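Local coordinates for P43 (Trichuris muris, PDB 6QIX), which is the major secreted protein of the whipworm, which tethers to matrix and inhibits the function of the host cytokine interleukin-13, at residues A[155-159]-A[315-319]; A[117-121]-A[163-167]; A[73-77]-A[103-109]; A[245-251]-A[263-269]; A[225-230]-A[299-304]. One frame throughout, in Å; residues are numbered along the deposited sequence.

Interaction 1. Residues A[155-159]-A[315-319]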
# COMPACT_ATOMS: atom_id res chain seq x y z
N LYS A 155 -6.76 -8.49 6.06
CA LYS A 155 -7.16 -9.68 5.31
C LYS A 155 -6.08 -10.76 5.36
O LYS A 155 -4.87 -10.46 5.39
CB LYS A 155 -7.49 -9.33 3.85
CG LYS A 155 -8.87 -8.75 3.62
CD LYS A 155 -8.88 -7.36 4.21
CE LYS A 155 -10.02 -6.52 3.75
NZ LYS A 155 -10.31 -5.39 4.74
N HIS A 156 -6.53 -12.01 5.42
CA HIS A 156 -5.71 -13.22 5.42
C HIS A 156 -6.33 -14.16 4.38
O HIS A 156 -7.43 -14.67 4.58
CB HIS A 156 -5.69 -13.87 6.80
CG HIS A 156 -5.31 -12.92 7.92
ND1 HIS A 156 -4.07 -12.30 7.99
CD2 HIS A 156 -6.00 -12.48 8.99
CE1 HIS A 156 -4.02 -11.54 9.07
NE2 HIS A 156 -5.18 -11.64 9.70
N CYS A 157 -5.62 -14.37 3.28
CA CYS A 157 -6.15 -15.10 2.13
C CYS A 157 -5.29 -16.29 1.78
O CYS A 157 -4.06 -16.21 1.84
CB CYS A 157 -6.25 -14.22 0.87
SG CYS A 157 -7.21 -12.73 1.06
N ILE A 158 -5.94 -17.39 1.37
CA ILE A 158 -5.26 -18.51 0.74
C ILE A 158 -5.92 -18.73 -0.61
O ILE A 158 -7.06 -18.34 -0.84
CB ILE A 158 -5.30 -19.81 1.58
CG1 ILE A 158 -6.75 -20.30 1.72
CG2 ILE A 158 -4.71 -19.54 2.94
CD1 ILE A 158 -6.90 -21.66 2.39
N GLU A 159 -5.18 -19.35 -1.51
CA GLU A 159 -5.70 -19.69 -2.84
C GLU A 159 -6.23 -21.12 -2.85
O GLU A 159 -5.55 -22.03 -2.38
CB GLU A 159 -4.60 -19.53 -3.87
CG GLU A 159 -5.08 -19.70 -5.31
CD GLU A 159 -3.97 -19.57 -6.33
OE1 GLU A 159 -3.00 -18.82 -6.05
OE2 GLU A 159 -4.08 -20.22 -7.40
N HIS A 315 0.51 -17.25 4.19
CA HIS A 315 -0.04 -15.93 3.84
C HIS A 315 0.68 -14.80 4.60
O HIS A 315 0.90 -13.72 4.03
CB HIS A 315 -1.57 -15.84 4.02
CG HIS A 315 -2.07 -16.19 5.38
ND1 HIS A 315 -1.96 -15.34 6.46
CD2 HIS A 315 -2.72 -17.29 5.83
CE1 HIS A 315 -2.46 -15.93 7.53
NE2 HIS A 315 -2.96 -17.11 7.17
N TRP A 316 1.07 -15.03 5.85
CA TRP A 316 1.66 -13.94 6.65
C TRP A 316 3.04 -13.56 6.12
O TRP A 316 3.46 -12.38 6.20
CB TRP A 316 1.74 -14.32 8.14
CG TRP A 316 2.58 -15.56 8.45
CD1 TRP A 316 2.13 -16.87 8.62
CD2 TRP A 316 4.00 -15.60 8.62
NE1 TRP A 316 3.19 -17.70 8.85
CE2 TRP A 316 4.35 -16.95 8.87
CE3 TRP A 316 5.01 -14.62 8.58
CZ2 TRP A 316 5.68 -17.35 9.08
CZ3 TRP A 316 6.32 -15.00 8.78
CH2 TRP A 316 6.65 -16.38 9.04
N LYS A 317 3.74 -14.53 5.56
CA LYS A 317 5.06 -14.27 5.01
C LYS A 317 4.95 -13.65 3.62
O LYS A 317 5.65 -12.67 3.32
CB LYS A 317 5.87 -15.56 4.99
CG LYS A 317 7.30 -15.36 4.51
CD LYS A 317 8.09 -16.65 4.43
CE LYS A 317 8.16 -17.34 5.76
NZ LYS A 317 9.46 -18.06 5.91
N ARG A 318 4.07 -14.21 2.76
CA ARG A 318 3.79 -13.58 1.47
C ARG A 318 3.39 -12.11 1.64
O ARG A 318 3.88 -11.22 0.93
CB ARG A 318 2.68 -14.36 0.77
CG ARG A 318 2.35 -13.94 -0.66
CD ARG A 318 1.25 -12.81 -0.75
NE ARG A 318 0.10 -13.13 0.09
CZ ARG A 318 -0.83 -14.03 -0.20
NH1 ARG A 318 -0.77 -14.71 -1.33
NH2 ARG A 318 -1.80 -14.30 0.67
N ASP A 319 2.47 -11.84 2.57
CA ASP A 319 1.98 -10.48 2.78
C ASP A 319 3.11 -9.57 3.25
O ASP A 319 3.23 -8.40 2.80
CB ASP A 319 0.85 -10.50 3.81
CG ASP A 319 -0.45 -11.13 3.27
OD1 ASP A 319 -0.53 -11.24 2.01
OD2 ASP A 319 -1.37 -11.46 4.08
O HOH W 1 -2.12 -10.10 6.18
O HOH W 2 -1.69 -12.57 6.44
O HOH W 3 -3.28 -12.62 2.73
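Asp319 OD2 takes a hydrogen bond from each of three waters, and all three reach across to strand 155-159: one to Lys155 O, one to His156 ND1 and one to Cys157 N. The motif is a strand packed against the first turn of a helix: strand segment 155-159, at the edge of an antiparallel sheet, runs at 108° to helix segment 315-319. The water at His156 ND1, 2.6 Å from Asp319 OD2, also meets His315 ND1 at 2.8 Å, tying both imidazoles to one carboxylate oxygen. The other oxygen forms a salt bridge within the helix, Arg318 NE to Asp319 OD1 at 2.8 Å, the donor coming from above the carboxylate plane. Such a web of waters and charge would probably hold the aspartate ionised. The two histidine rings lie oblique, planes at 42°, and His156 CB sits over one face of the His315 ring, 4.1 Å from its centroid. His315 NE2 makes a weak hydrogen bond to Glu172, while Cys157 is tied by a disulfide to Cys166. The Arg318 side chain bends at chi2 and chi3 and brings its guanidinium edge to the strand, where NH2 gives a weak hydrogen bond to Cys157 O at 3.2 Å.

Interaction 2. Residues A[117-121]-A[163-167]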
# COMPACT_ATOMS: atom_id res chain seq x y z
N LEU A 117 -1.09 -9.84 -8.87
CA LEU A 117 -0.92 -9.89 -7.41
C LEU A 117 -1.50 -11.16 -6.80
O LEU A 117 -1.20 -11.49 -5.62
CB LEU A 117 -1.59 -8.65 -6.78
CG LEU A 117 -0.75 -7.40 -6.57
CD1 LEU A 117 0.09 -6.99 -7.72
CD2 LEU A 117 -1.70 -6.22 -6.15
N GLY A 118 -2.35 -11.88 -7.53
CA GLY A 118 -2.91 -13.11 -6.97
C GLY A 118 -3.84 -12.78 -5.82
O GLY A 118 -4.66 -11.87 -5.91
N CYS A 119 -3.70 -13.48 -4.70
CA CYS A 119 -4.59 -13.20 -3.57
C CYS A 119 -3.97 -12.05 -2.78
O CYS A 119 -3.39 -12.20 -1.69
CB CYS A 119 -4.82 -14.46 -2.75
SG CYS A 119 -5.70 -15.74 -3.78
N GLY A 120 -4.11 -10.85 -3.34
CA GLY A 120 -3.38 -9.70 -2.84
C GLY A 120 -4.17 -8.76 -1.95
O GLY A 120 -3.72 -7.64 -1.69
N TYR A 121 -5.32 -9.20 -1.43
CA TYR A 121 -6.21 -8.28 -0.72
C TYR A 121 -5.60 -7.70 0.55
O TYR A 121 -6.04 -6.64 1.01
CB TYR A 121 -7.50 -9.01 -0.40
CG TYR A 121 -8.21 -9.38 -1.67
CD1 TYR A 121 -9.02 -8.45 -2.29
CD2 TYR A 121 -8.03 -10.60 -2.28
CE1 TYR A 121 -9.67 -8.72 -3.43
CE2 TYR A 121 -8.72 -10.92 -3.48
CZ TYR A 121 -9.54 -9.96 -4.04
OH TYR A 121 -10.21 -10.20 -5.21
N MET A 163 -9.38 -19.52 -6.96
CA MET A 163 -10.06 -18.46 -6.27
C MET A 163 -9.31 -18.16 -4.97
O MET A 163 -8.45 -18.93 -4.54
CB MET A 163 -11.52 -18.85 -5.99
CG MET A 163 -12.37 -19.13 -7.24
SD MET A 163 -12.56 -17.66 -8.25
CE MET A 163 -13.57 -16.59 -7.23
N CYS A 164 -9.64 -17.03 -4.35
CA CYS A 164 -9.08 -16.64 -3.06
C CYS A 164 -10.12 -16.84 -1.97
O CYS A 164 -11.28 -16.44 -2.13
CB CYS A 164 -8.61 -15.19 -3.08
SG CYS A 164 -7.44 -14.86 -4.43
N LYS A 165 -9.69 -17.44 -0.86
CA LYS A 165 -10.52 -17.63 0.33
C LYS A 165 -9.94 -16.80 1.45
O LYS A 165 -8.76 -16.97 1.79
CB LYS A 165 -10.57 -19.11 0.75
CG LYS A 165 -11.05 -20.05 -0.40
CD LYS A 165 -12.51 -19.75 -0.75
CE LYS A 165 -12.94 -20.69 -1.85
NZ LYS A 165 -14.42 -20.75 -2.00
N CYS A 166 -10.74 -15.87 1.99
CA CYS A 166 -10.19 -14.83 2.88
C CYS A 166 -11.02 -14.66 4.14
O CYS A 166 -12.25 -14.73 4.09
CB CYS A 166 -10.12 -13.49 2.20
SG CYS A 166 -9.15 -13.43 0.65
N CYS A 167 -10.33 -14.38 5.25
CA CYS A 167 -10.91 -14.07 6.55
C CYS A 167 -10.11 -12.89 7.09
O CYS A 167 -8.97 -12.69 6.66
CB CYS A 167 -10.81 -15.27 7.53
SG CYS A 167 -11.45 -16.80 6.97
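Cys119 and Cys164 are joined by a disulfide, SG to SG 2.1 Å, and this covalent link is the heart of the contact between loop 117-121 and strand 163-167. Its chi3 of -87° is close to the relaxed right angle of a disulfide. In both cysteines SG stands anti to the carbonyl carbon (chi1 -63° in Cys119, -55° in Cys164), an arrangement that lets the two sulfurs meet midway between backbones whose CA atoms are 5.7 Å apart. Around the bridge lies the Tyr121 ring. It turns its edge to Cys164 SG, which is 4.3 Å from CE2 and near the ring plane, while Cys166 SG approaches obliquely, 4.2 Å from CD2, as a sulfur-aromatic contact. No hydrogen bond crosses between the segments; sulfur and ring carbons do the work.

The loop is sharply bent where it carries these groups. Gly118 has positive phi and forms a classic beta bulge with Leu117 opposite Leu114, and Cys119 is the centre of an inverse gamma turn, with a weak bond from Gly120 N to Gly118 O. Tyr121 OH is held by Pro112 O. Strand 163-168 is the middle one of three in an antiparallel sheet, between 109-112 and 155-160; the Tyr121 ring packs on Leu111 of one neighbour and Cys157 of the other, and Leu117 packs against helix 292-310.

Interaction 3. Residues A[73-77]-A[103-109]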
# COMPACT_ATOMS: atom_id res chain seq x y z
N PRO A 73 -21.25 -9.25 2.76
CA PRO A 73 -20.40 -9.24 3.95
C PRO A 73 -19.98 -10.63 4.39
O PRO A 73 -20.82 -11.53 4.51
CB PRO A 73 -21.27 -8.54 5.00
CG PRO A 73 -22.09 -7.57 4.23
CD PRO A 73 -22.38 -8.31 2.89
N CYS A 74 -18.68 -10.80 4.63
CA CYS A 74 -18.09 -12.13 4.82
C CYS A 74 -16.83 -11.97 5.68
O CYS A 74 -16.25 -10.91 5.81
CB CYS A 74 -17.86 -12.89 3.49
SG CYS A 74 -16.85 -12.06 2.35
N GLY A 75 -16.42 -13.10 6.28
CA GLY A 75 -15.02 -13.30 6.68
C GLY A 75 -14.58 -12.65 7.96
O GLY A 75 -13.37 -12.62 8.24
N HIS A 76 -15.52 -12.14 8.76
CA HIS A 76 -15.20 -11.23 9.86
C HIS A 76 -14.54 -9.94 9.33
O HIS A 76 -13.78 -9.26 10.05
CB HIS A 76 -14.32 -11.92 10.92
CG HIS A 76 -14.87 -13.23 11.40
ND1 HIS A 76 -15.55 -13.38 12.59
CD2 HIS A 76 -14.86 -14.46 10.83
CE1 HIS A 76 -15.94 -14.63 12.73
NE2 HIS A 76 -15.54 -15.32 11.68
N CYS A 77 -14.83 -9.58 8.08
CA CYS A 77 -14.22 -8.41 7.43
C CYS A 77 -15.12 -7.17 7.46
O CYS A 77 -14.64 -6.06 7.17
CB CYS A 77 -13.85 -8.76 5.99
SG CYS A 77 -12.57 -10.04 5.83
N HIS A 103 -18.89 -9.74 13.75
CA HIS A 103 -18.63 -11.17 13.66
C HIS A 103 -19.86 -11.99 13.25
O HIS A 103 -19.72 -13.19 12.96
CB HIS A 103 -18.11 -11.67 15.01
CG HIS A 103 -16.78 -11.10 15.40
ND1 HIS A 103 -15.60 -11.48 14.81
CD2 HIS A 103 -16.45 -10.19 16.35
CE1 HIS A 103 -14.59 -10.85 15.39
NE2 HIS A 103 -15.09 -10.04 16.31
N ASP A 104 -21.04 -11.40 13.20
CA ASP A 104 -22.18 -12.12 12.65
C ASP A 104 -21.93 -12.53 11.21
O ASP A 104 -22.41 -13.58 10.76
CB ASP A 104 -23.46 -11.27 12.75
CG ASP A 104 -24.00 -11.16 14.17
OD1 ASP A 104 -23.62 -11.96 15.07
OD2 ASP A 104 -24.84 -10.27 14.38
N HIS A 105 -21.19 -11.74 10.45
CA HIS A 105 -20.94 -12.09 9.05
C HIS A 105 -19.61 -12.82 8.98
O HIS A 105 -18.56 -12.24 8.71
CB HIS A 105 -20.96 -10.86 8.17
CG HIS A 105 -22.34 -10.33 7.98
ND1 HIS A 105 -22.71 -9.08 8.41
CD2 HIS A 105 -23.44 -10.89 7.44
CE1 HIS A 105 -23.98 -8.87 8.12
NE2 HIS A 105 -24.45 -9.96 7.53
N SER A 106 -19.70 -14.14 9.19
CA SER A 106 -18.54 -14.97 9.50
C SER A 106 -18.23 -16.00 8.42
O SER A 106 -17.16 -16.63 8.49
CB SER A 106 -18.80 -15.68 10.83
OG SER A 106 -20.07 -16.33 10.77
N ASP A 107 -19.09 -16.14 7.41
CA ASP A 107 -18.82 -17.10 6.35
C ASP A 107 -17.57 -16.67 5.59
O ASP A 107 -17.31 -15.47 5.40
CB ASP A 107 -20.02 -17.22 5.40
CG ASP A 107 -21.27 -17.86 6.06
OD1 ASP A 107 -21.18 -18.54 7.13
OD2 ASP A 107 -22.38 -17.70 5.48
N ILE A 108 -16.79 -17.64 5.14
CA ILE A 108 -15.53 -17.28 4.48
C ILE A 108 -15.79 -16.49 3.20
O ILE A 108 -16.75 -16.73 2.46
CB ILE A 108 -14.67 -18.54 4.22
CG1 ILE A 108 -13.24 -18.15 3.85
CG2 ILE A 108 -15.29 -19.41 3.16
CD1 ILE A 108 -12.19 -19.20 4.11
N CYS A 109 -14.91 -15.51 2.94
CA CYS A 109 -14.99 -14.72 1.72
C CYS A 109 -14.41 -15.51 0.55
O CYS A 109 -13.29 -16.03 0.64
CB CYS A 109 -14.22 -13.38 1.86
SG CYS A 109 -14.96 -12.26 3.07
O HOH W 4 -20.90 -14.04 5.99
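Residues 74-77 form a type I' beta turn whose two central amides face loop 103-109: His76 N bonds His105 O at 3.0 Å, and Gly75 N makes a weak hydrogen bond to Asp107 O. A disulfide, Cys74 SG to Cys109 SG 2.0 Å, joins the turn to the start of strand 109-112, with chi3 opened to 111°. In Cys74 the sulfur lies between the backbone N and carbonyl carbon (chi1 58°), pointing it at Cys109. In the middle of the turn the His76 ring has Ser106 CA over one face, with Ser106 CB 3.4 Å from NE2; Tyr171, outside these loops, stacks on the same imidazole. Pro73 lays its CB over the face of the His105 ring, a CH-pi contact 3.8 Å from the centroid, and a water links Pro73 O to Asp107 N. Next door, Cys77 is bridged to Cys168. The two imidazoles of His76 and His103 meet rim to rim, planes at 57°, sharing a hydrogen bond between their ND1 atoms at 2.9 Å.

Interaction 4. Residues A[245-251]-A[263-269]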
# COMPACT_ATOMS: atom_id res chain seq x y z
N SER A 245 12.54 8.84 -6.48
CA SER A 245 13.46 8.57 -5.36
C SER A 245 12.72 8.66 -4.04
O SER A 245 11.77 9.42 -3.89
CB SER A 245 14.63 9.55 -5.41
OG SER A 245 15.62 9.21 -4.46
N PHE A 246 13.14 7.86 -3.06
CA PHE A 246 12.37 7.73 -1.82
C PHE A 246 13.29 7.30 -0.69
O PHE A 246 14.32 6.66 -0.92
CB PHE A 246 11.21 6.72 -1.93
CG PHE A 246 11.67 5.32 -2.22
CD1 PHE A 246 11.69 4.39 -1.21
CD2 PHE A 246 12.08 4.94 -3.47
CE1 PHE A 246 12.11 3.10 -1.44
CE2 PHE A 246 12.50 3.65 -3.70
CZ PHE A 246 12.54 2.73 -2.65
N ARG A 247 12.86 7.65 0.51
CA ARG A 247 13.47 7.22 1.76
C ARG A 247 12.66 6.10 2.38
O ARG A 247 11.44 6.00 2.19
CB ARG A 247 13.56 8.38 2.75
CG ARG A 247 14.17 9.65 2.17
CD ARG A 247 13.98 10.81 3.17
NE ARG A 247 14.52 12.09 2.69
CZ ARG A 247 15.80 12.48 2.73
NH1 ARG A 247 16.69 11.70 3.24
NH2 ARG A 247 16.17 13.68 2.25
N VAL A 248 13.33 5.28 3.18
CA VAL A 248 12.68 4.21 3.93
C VAL A 248 12.94 4.36 5.42
O VAL A 248 13.98 4.86 5.87
CB VAL A 248 13.12 2.80 3.46
CG1 VAL A 248 12.78 2.53 1.94
CG2 VAL A 248 14.59 2.63 3.67
N LYS A 249 11.97 3.87 6.18
CA LYS A 249 12.04 3.78 7.64
C LYS A 249 11.61 2.38 8.06
O LYS A 249 10.61 1.88 7.55
CB LYS A 249 11.12 4.81 8.28
CG LYS A 249 11.14 4.83 9.78
CD LYS A 249 10.32 5.99 10.33
CE LYS A 249 11.03 7.32 10.14
NZ LYS A 249 10.62 8.35 11.12
N CYS A 250 12.38 1.77 8.95
CA CYS A 250 12.25 0.35 9.28
C CYS A 250 11.75 0.22 10.70
O CYS A 250 12.22 0.95 11.58
CB CYS A 250 13.62 -0.41 9.28
SG CYS A 250 14.82 0.09 8.12
N MET A 251 10.89 -0.78 10.94
CA MET A 251 10.61 -1.30 12.28
C MET A 251 10.80 -2.80 12.23
O MET A 251 10.23 -3.47 11.36
CB MET A 251 9.20 -0.94 12.71
CG MET A 251 9.11 0.47 13.25
SD MET A 251 7.41 0.74 13.72
CE MET A 251 7.20 -0.51 14.96
N LYS A 263 8.74 -4.28 8.98
CA LYS A 263 7.73 -3.39 8.45
C LYS A 263 8.47 -2.17 7.90
O LYS A 263 9.41 -1.68 8.55
CB LYS A 263 6.79 -2.98 9.58
CG LYS A 263 5.41 -2.66 9.19
CD LYS A 263 4.84 -1.60 10.15
CE LYS A 263 4.62 -2.18 11.55
NZ LYS A 263 3.20 -1.98 12.04
N LEU A 264 8.09 -1.71 6.70
CA LEU A 264 8.78 -0.59 6.06
C LEU A 264 7.80 0.54 5.75
O LEU A 264 6.69 0.29 5.25
CB LEU A 264 9.42 -0.98 4.75
CG LEU A 264 10.69 -1.77 4.54
CD1 LEU A 264 11.15 -1.58 3.06
CD2 LEU A 264 11.72 -1.38 5.55
N GLY A 265 8.24 1.78 6.01
CA GLY A 265 7.52 2.95 5.57
C GLY A 265 8.34 3.67 4.53
O GLY A 265 9.55 3.50 4.46
N LYS A 266 7.66 4.45 3.68
CA LYS A 266 8.32 5.17 2.60
C LYS A 266 7.97 6.64 2.65
O LYS A 266 6.91 7.04 3.13
CB LYS A 266 7.92 4.52 1.28
CG LYS A 266 7.95 5.27 0.11
CD LYS A 266 7.26 4.57 -1.07
CE LYS A 266 7.91 5.18 -2.35
NZ LYS A 266 7.48 4.48 -3.54
N LYS A 267 8.89 7.45 2.14
CA LYS A 267 8.67 8.87 1.97
C LYS A 267 9.38 9.31 0.70
O LYS A 267 10.62 9.24 0.62
CB LYS A 267 9.18 9.64 3.21
CG LYS A 267 8.97 11.17 3.14
CD LYS A 267 9.21 11.81 4.53
CE LYS A 267 9.14 13.28 4.45
NZ LYS A 267 10.46 13.87 4.23
N SER A 268 8.61 9.81 -0.28
CA SER A 268 9.19 10.22 -1.56
C SER A 268 10.09 11.43 -1.37
O SER A 268 9.93 12.23 -0.44
CB SER A 268 8.10 10.59 -2.57
OG SER A 268 7.24 9.50 -2.70
N CYS A 269 11.03 11.58 -2.29
CA CYS A 269 11.93 12.73 -2.26
C CYS A 269 11.52 13.75 -3.30
O CYS A 269 11.29 13.38 -4.45
CB CYS A 269 13.37 12.31 -2.49
SG CYS A 269 13.96 11.28 -1.09
O HOH W 5 12.57 11.79 -6.44
O HOH W 6 11.69 13.23 1.65
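The Phe246 ring has the ammonium of Lys266 over one face, a cation-pi contact with NZ 4.8 Å from the centroid and 21° off the normal. The lysine chain, extended beyond CG, crosses the phenylalanine side chain at about a right angle and rests its CE 3.7 Å from Phe246 CB; NZ also donates to Gln327 O. The Phe246 side chain packs on Ile208 and Pro329 as well. At the edge of the flat Arg247 guanidinium, in its plane, lies a water taking NE's hydrogen and bonded as well to Lys267 NZ and Ser268 O; the like charges of Arg247 and Lys267 thus share a water, and Asp273 meets the arginine in a salt bridge.

These side chains stand on a two-stranded antiparallel beta hairpin. Its hydrogen-bonded pairs are Arg247 with Lys267, Lys249 with Gly265 and Met251 with Lys263. The shortest bond of the ladder, Arg247 N to Lys267 O at 2.7 Å, is nearly straight, 177° at the hydrogen. Phe246, Val248, Cys250, Leu264 and Lys266 share one face, where helix 205-216 packs and Cys250 is bridged to Cys216. On the other face Trp197 makes cation-pi contacts with Lys249 and Lys267. At the end of the ladder Cys269 N bonds Ser245 O at 2.8 Å, and Cys269 SG, bridged to Cys200, lies 3.7 Å from Arg247 CG.

Interaction 5. Residues A[225-230]-A[299-304]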
# COMPACT_ATOMS: atom_id res chain seq x y z
N TYR A 225 13.11 -14.23 -0.35
CA TYR A 225 12.81 -13.61 -1.63
C TYR A 225 13.54 -12.29 -1.78
O TYR A 225 13.68 -11.53 -0.82
CB TYR A 225 11.31 -13.38 -1.76
CG TYR A 225 10.97 -12.39 -2.84
CD1 TYR A 225 10.98 -12.77 -4.16
CD2 TYR A 225 10.65 -11.08 -2.53
CE1 TYR A 225 10.68 -11.88 -5.14
CE2 TYR A 225 10.34 -10.19 -3.52
CZ TYR A 225 10.38 -10.58 -4.82
OH TYR A 225 10.08 -9.66 -5.82
N GLU A 226 13.95 -12.00 -3.02
CA GLU A 226 14.64 -10.77 -3.40
C GLU A 226 14.23 -10.44 -4.83
O GLU A 226 14.39 -11.29 -5.71
CB GLU A 226 16.16 -10.97 -3.29
CG GLU A 226 16.94 -9.74 -3.48
CD GLU A 226 18.43 -9.95 -3.24
OE1 GLU A 226 18.85 -10.15 -2.08
OE2 GLU A 226 19.18 -9.90 -4.22
N PRO A 227 13.71 -9.24 -5.11
CA PRO A 227 13.37 -8.91 -6.50
C PRO A 227 14.63 -8.69 -7.32
O PRO A 227 15.61 -8.10 -6.84
CB PRO A 227 12.54 -7.63 -6.39
CG PRO A 227 13.01 -6.99 -5.09
CD PRO A 227 13.44 -8.13 -4.18
N HIS A 228 14.61 -9.16 -8.55
CA HIS A 228 15.73 -9.00 -9.48
C HIS A 228 15.27 -8.17 -10.66
O HIS A 228 14.10 -8.23 -11.07
CB HIS A 228 16.27 -10.35 -9.89
CG HIS A 228 16.91 -11.10 -8.75
ND1 HIS A 228 17.77 -10.50 -7.85
CD2 HIS A 228 16.80 -12.39 -8.35
CE1 HIS A 228 18.17 -11.39 -6.95
NE2 HIS A 228 17.59 -12.54 -7.23
N SER A 229 16.19 -7.34 -11.15
CA SER A 229 15.89 -6.36 -12.16
C SER A 229 15.35 -7.04 -13.40
O SER A 229 15.98 -7.96 -13.93
CB SER A 229 17.12 -5.55 -12.55
OG SER A 229 16.81 -4.74 -13.66
N VAL A 230 14.19 -6.58 -13.84
CA VAL A 230 13.62 -6.99 -15.10
C VAL A 230 13.83 -5.91 -16.17
O VAL A 230 13.10 -5.87 -17.16
CB VAL A 230 12.13 -7.35 -14.95
CG1 VAL A 230 11.97 -8.48 -13.90
CG2 VAL A 230 11.29 -6.12 -14.58
N LYS A 299 6.06 -7.66 -14.52
CA LYS A 299 6.98 -8.78 -14.49
C LYS A 299 7.45 -9.04 -13.06
O LYS A 299 7.46 -10.18 -12.59
CB LYS A 299 8.15 -8.52 -15.44
CG LYS A 299 9.27 -9.55 -15.34
CD LYS A 299 8.83 -10.89 -15.84
CE LYS A 299 10.00 -11.69 -16.43
NZ LYS A 299 9.46 -12.89 -17.13
N ILE A 300 7.84 -7.98 -12.34
CA ILE A 300 8.31 -8.17 -10.97
C ILE A 300 7.24 -8.83 -10.10
O ILE A 300 7.53 -9.74 -9.32
CB ILE A 300 8.77 -6.84 -10.36
CG1 ILE A 300 10.05 -6.34 -11.04
CG2 ILE A 300 9.03 -7.02 -8.86
CD1 ILE A 300 10.26 -4.83 -10.92
N TRP A 301 5.98 -8.40 -10.23
CA TRP A 301 4.90 -9.00 -9.45
C TRP A 301 4.57 -10.41 -9.92
O TRP A 301 4.35 -11.30 -9.08
CB TRP A 301 3.67 -8.10 -9.49
CG TRP A 301 3.81 -6.99 -8.49
CD1 TRP A 301 4.19 -5.69 -8.71
CD2 TRP A 301 3.63 -7.12 -7.08
NE1 TRP A 301 4.23 -5.01 -7.51
CE2 TRP A 301 3.91 -5.87 -6.49
CE3 TRP A 301 3.28 -8.19 -6.25
CZ2 TRP A 301 3.80 -5.65 -5.10
CZ3 TRP A 301 3.16 -7.96 -4.88
CH2 TRP A 301 3.39 -6.70 -4.33
N ASP A 302 4.58 -10.66 -11.23
CA ASP A 302 4.36 -12.03 -11.68
C ASP A 302 5.41 -12.95 -11.07
O ASP A 302 5.10 -14.06 -10.61
CB ASP A 302 4.41 -12.10 -13.22
CG ASP A 302 3.14 -11.57 -13.90
OD1 ASP A 302 2.10 -11.43 -13.23
OD2 ASP A 302 3.18 -11.26 -15.12
N ASP A 303 6.68 -12.50 -11.08
CA ASP A 303 7.76 -13.32 -10.56
C ASP A 303 7.63 -13.51 -9.04
O ASP A 303 7.85 -14.62 -8.53
CB ASP A 303 9.10 -12.69 -10.91
CG ASP A 303 9.40 -12.77 -12.42
OD1 ASP A 303 10.35 -12.10 -12.88
OD2 ASP A 303 8.68 -13.50 -13.14
N PHE A 304 7.26 -12.46 -8.31
CA PHE A 304 7.05 -12.60 -6.87
C PHE A 304 5.93 -13.59 -6.58
O PHE A 304 6.05 -14.46 -5.70
CB PHE A 304 6.74 -11.25 -6.21
CG PHE A 304 6.22 -11.41 -4.81
CD1 PHE A 304 7.10 -11.80 -3.79
CD2 PHE A 304 4.88 -11.25 -4.51
CE1 PHE A 304 6.64 -12.03 -2.48
CE2 PHE A 304 4.41 -11.49 -3.20
CZ PHE A 304 5.28 -11.86 -2.18
O HOH W 7 10.09 -10.49 -8.23
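Tyr225 and Phe304 meet edge-to-face, in a T-shaped pair with ring planes at 67° and centroids 4.9 Å apart. The setting is an extended loop, 225-230, packed along one side of helix 292-310. Phe304 CD1 points down on the middle of the tyrosine ring, 3.6 Å from Tyr225 CE2, while Pro227 N lies over the opposite face of that ring, so the phenol is clasped between helix and its own loop. Phe304 extends CG away from its backbone N (chi1 167°), which aims the ring edge at the tyrosine; its ring also packs on Tyr321 and Leu325 of helix 315-325.

One turn earlier Ile300 lies crosswise to the tyrosine, with CG2 near both Tyr225 OH and Pro227 CB. Its other branch turns to Val230, CG1 to Val230 CG2 at 3.8 Å. Val230 also leans obliquely on the aliphatic part of Lys299, but the valine is poorly ordered, and its fit against both Ile300 and Lys299 is less certain. No direct hydrogen bond joins loop and helix. A water does so instead: it lies in the plane of the tyrosine ring at its edge, 2.5 Å from Tyr225 OH, and donates to Ile300 O at 2.9 Å.

Overall arrangement
Interactions 1, 2 and 3 form a continuous cluster on one side of the chain's centre. Strands 155-160 and 163-168 are sheet neighbours, so interactions 1 and 2, centres about 7 Å apart, are joined directly, Ile158 O probably accepting a hydrogen bond from Lys165 N; the centre of interaction 3 is about 15 Å from that of interaction 2, and Cys109 O probably accepts from Cys166 N across the same sheet. Interaction 5 meets this cluster through its helix: Phe304 packs on Arg318 of interaction 1, and Trp301 on Leu117 of interaction 2. The hairpin of interaction 4 stands apart, about 9 Å from interaction 1 and 10 Å from interaction 5 at nearest atoms, with a calcium ion about 5 Å from the side chain of Lys267.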